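Alcohol dehydrogenase, zinc-containing (PDB 3IP1) catalyses the NAD(+)-dependent oxidation of scyllo-inosose to 3-dehydro-scyllo-inosose, probably as a step in the breakdown of myo-inositol. Local coordinates at residues A[197-202]-A[223-228]. Numbering follows the deposited sequence.
Sequences TSVAYN and GPIGLA
Ala200 points its methyl toward the first turn of the helix carrying Ile225 and Ala228, and the small methyls of Ala200 and Ala228 let the two helices approach to 8.0 Å between the axes of the short segments, crossing at -61°. The methyl of Ala200 runs nearly end-on into the side of the Ala228 methyl, CB to CB 3.5 Å. Ala200 CB also lies 3.4 Å from the carbonyl oxygen of Ile225, so close to the backbone that a methyl suits the place. Ala228 CB rests on the backbone of Thr197, 3.8 Å from its CA. The threonine turns CG2 anti to its own backbone N and OG1 back beside that N, where the hydroxyl hydrogen-bonds to Leu193 O; a buried polar group is thereby satisfied by a carbonyl one turn back in the chain.

Where the alanines end, branched side chains take over. Val199 sets CG1 anti to its backbone N (chi1 167°) and Ile225 puts CG1 anti to its carbonyl carbon (chi1 -68°), so that the two cross obliquely, with Val199 CG1 3.7 Å from Ile225 CD1. The other branch of Ile225, CG2, lies against Ala200, 4.1 Å from its CB. An alanine in place of Ile225 would lose both branches and would probably loosen the packing over Val199 and Ala200.

Ile225, an NAD(+)-binding residue by similarity, belongs to helix 224-235, which follows strand 216-220; Gly223 at its N-cap and Gly226 in its first turn fit the glycine-rich turn of a Rossmann fold. Val199 lies one turn beyond Glu195, a ligand of the bound cadmium ion, so the contact packs the helix that carries a metal ligand against the start of the Rossmann helix. Ile232 extends the interface along helix 224-235, helix 349-358 packs on Thr197 and Ser198, and Leu227 reaches helix 248-257.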
ATOM      1  N   THR A 197      20.563   5.698  12.687  1.00 23.44           N
ATOM      2  CA  THR A 197      19.822   6.462  11.682  1.00 23.60           C
ATOM      3  C   THR A 197      18.798   5.539  11.016  1.00 23.19           C
ATOM      4  O   THR A 197      17.680   5.970  10.687  1.00 23.04           O
ATOM      5  CB  THR A 197      20.769   7.134  10.627  1.00 24.15           C
ATOM      6  OG1 THR A 197      21.699   8.008  11.304  1.00 24.74           O
ATOM      7  CG2 THR A 197      19.963   7.954   9.581  1.00 23.43           C
ATOM      8  N   SER A 198      19.178   4.262  10.874  1.00 22.15           N
ATOM      9  CA  SER A 198      18.319   3.237  10.265  1.00 21.34           C
ATOM     10  C   SER A 198      17.184   2.811  11.174  1.00 21.42           C
ATOM     11  O   SER A 198      16.128   2.400  10.690  1.00 21.41           O
ATOM     12  CB  SER A 198      19.157   2.009   9.859  1.00 21.61           C
ATOM     13  OG  SER A 198      20.079   2.359   8.832  1.00 19.92           O
ATOM     14  N   VAL A 199      17.401   2.884  12.488  1.00 21.18           N
ATOM     15  CA  VAL A 199      16.313   2.690  13.444  1.00 20.93           C
ATOM     16  C   VAL A 199      15.216   3.744  13.196  1.00 21.63           C
ATOM     17  O   VAL A 199      14.037   3.397  13.088  1.00 21.88           O
ATOM     18  CB  VAL A 199      16.814   2.764  14.918  1.00 21.32           C
ATOM     19  CG1 VAL A 199      15.637   2.878  15.895  1.00 18.64           C
ATOM     20  CG2 VAL A 199      17.702   1.538  15.269  1.00 19.80           C
ATOM     21  N   ALA A 200      15.610   5.017  13.135  1.00 21.18           N
ATOM     22  CA  ALA A 200      14.703   6.118  12.819  1.00 22.26           C
ATOM     23  C   ALA A 200      14.065   5.916  11.443  1.00 22.12           C
ATOM     24  O   ALA A 200      12.857   6.084  11.269  1.00 22.46           O
ATOM     25  CB  ALA A 200      15.457   7.453  12.847  1.00 21.64           C
ATOM     26  N   TYR A 201      14.888   5.545  10.472  1.00 21.80           N
ATOM     27  CA  TYR A 201      14.398   5.353   9.108  1.00 21.99           C
ATOM     28  C   TYR A 201      13.327   4.264   9.059  1.00 21.87           C
ATOM     29  O   TYR A 201      12.279   4.474   8.470  1.00 21.25           O
ATOM     30  CB  TYR A 201      15.561   5.028   8.165  1.00 21.28           C
ATOM     31  CG  TYR A 201      15.241   5.103   6.684  1.00 22.39           C
ATOM     32  CD1 TYR A 201      14.481   4.108   6.060  1.00 23.23           C
ATOM     33  CD2 TYR A 201      15.747   6.148   5.888  1.00 22.63           C
ATOM     34  CE1 TYR A 201      14.200   4.161   4.679  1.00 22.54           C
ATOM     35  CE2 TYR A 201      15.493   6.205   4.523  1.00 22.37           C
ATOM     36  CZ  TYR A 201      14.708   5.207   3.922  1.00 23.44           C
ATOM     37  OH  TYR A 201      14.437   5.252   2.571  1.00 22.33           O
ATOM     38  N   ASN A 202      13.602   3.119   9.683  1.00 22.21           N
ATOM     39  CA  ASN A 202      12.636   2.018   9.762  1.00 23.45           C
ATOM     40  C   ASN A 202      11.342   2.489  10.434  1.00 23.76           C
ATOM     41  O   ASN A 202      10.240   2.145  10.013  1.00 23.86           O
ATOM     42  CB  ASN A 202      13.236   0.842  10.543  1.00 23.45           C
ATOM     43  CG  ASN A 202      12.310  -0.383  10.593  1.00 25.74           C
ATOM     44  OD1 ASN A 202      12.031  -1.012   9.572  1.00 27.18           O
ATOM     45  ND2 ASN A 202      11.866  -0.747  11.799  1.00 26.26           N
ATOM     46  N   GLY A 223      16.762  12.748  21.253  1.00 28.85           N
ATOM     47  CA  GLY A 223      17.933  11.872  21.284  1.00 29.05           C
ATOM     48  C   GLY A 223      18.338  11.519  19.853  1.00 29.06           C
ATOM     49  O   GLY A 223      17.700  11.974  18.896  1.00 29.17           O
ATOM     50  N   PRO A 224      19.394  10.711  19.681  1.00 28.77           N
ATOM     51  CA  PRO A 224      19.853  10.434  18.315  1.00 28.35           C
ATOM     52  C   PRO A 224      18.765   9.871  17.378  1.00 28.08           C
ATOM     53  O   PRO A 224      18.724  10.244  16.190  1.00 27.39           O
ATOM     54  CB  PRO A 224      20.988   9.435  18.528  1.00 29.00           C
ATOM     55  CG  PRO A 224      21.547   9.828  19.885  1.00 28.62           C
ATOM     56  CD  PRO A 224      20.296  10.119  20.692  1.00 29.05           C
ATOM     57  N   ILE A 225      17.873   9.031  17.894  1.00 27.69           N
ATOM     58  CA  ILE A 225      16.785   8.547  17.039  1.00 28.38           C
ATOM     59  C   ILE A 225      15.849   9.659  16.563  1.00 27.56           C
ATOM     60  O   ILE A 225      15.598   9.792  15.359  1.00 26.91           O
ATOM     61  CB  ILE A 225      16.003   7.370  17.656  1.00 28.61           C
ATOM     62  CG1 ILE A 225      16.911   6.132  17.707  1.00 29.99           C
ATOM     63  CG2 ILE A 225      14.720   7.090  16.823  1.00 29.11           C
ATOM     64  CD1 ILE A 225      16.452   5.092  18.728  1.00 31.27           C
ATOM     65  N   GLY A 226      15.362  10.472  17.495  1.00 27.60           N
ATOM     66  CA  GLY A 226      14.555  11.657  17.129  1.00 26.89           C
ATOM     67  C   GLY A 226      15.299  12.614  16.197  1.00 26.66           C
ATOM     68  O   GLY A 226      14.721  13.155  15.265  1.00 26.70           O
ATOM     69  N   LEU A 227      16.593  12.805  16.433  1.00 26.11           N
ATOM     70  CA  LEU A 227      17.403  13.667  15.579  1.00 25.74           C
ATOM     71  C   LEU A 227      17.579  13.133  14.143  1.00 25.33           C
ATOM     72  O   LEU A 227      17.572  13.906  13.198  1.00 24.96           O
ATOM     73  CB  LEU A 227      18.763  13.932  16.233  1.00 25.83           C
ATOM     74  CG  LEU A 227      18.718  14.855  17.461  1.00 27.36           C
ATOM     75  CD1 LEU A 227      20.124  15.095  18.055  1.00 28.32           C
ATOM     76  CD2 LEU A 227      18.035  16.185  17.128  1.00 26.45           C
ATOM     77  N   ALA A 228      17.748  11.820  13.995  1.00 24.62           N
ATOM     78  CA  ALA A 228      17.817  11.189  12.681  1.00 24.57           C
ATOM     79  C   ALA A 228      16.493  11.355  11.965  1.00 24.96           C
ATOM     80  O   ALA A 228      16.468  11.715  10.777  1.00 25.76           O
ATOM     81  CB  ALA A 228      18.172   9.709  12.809  1.00 23.82           C
TER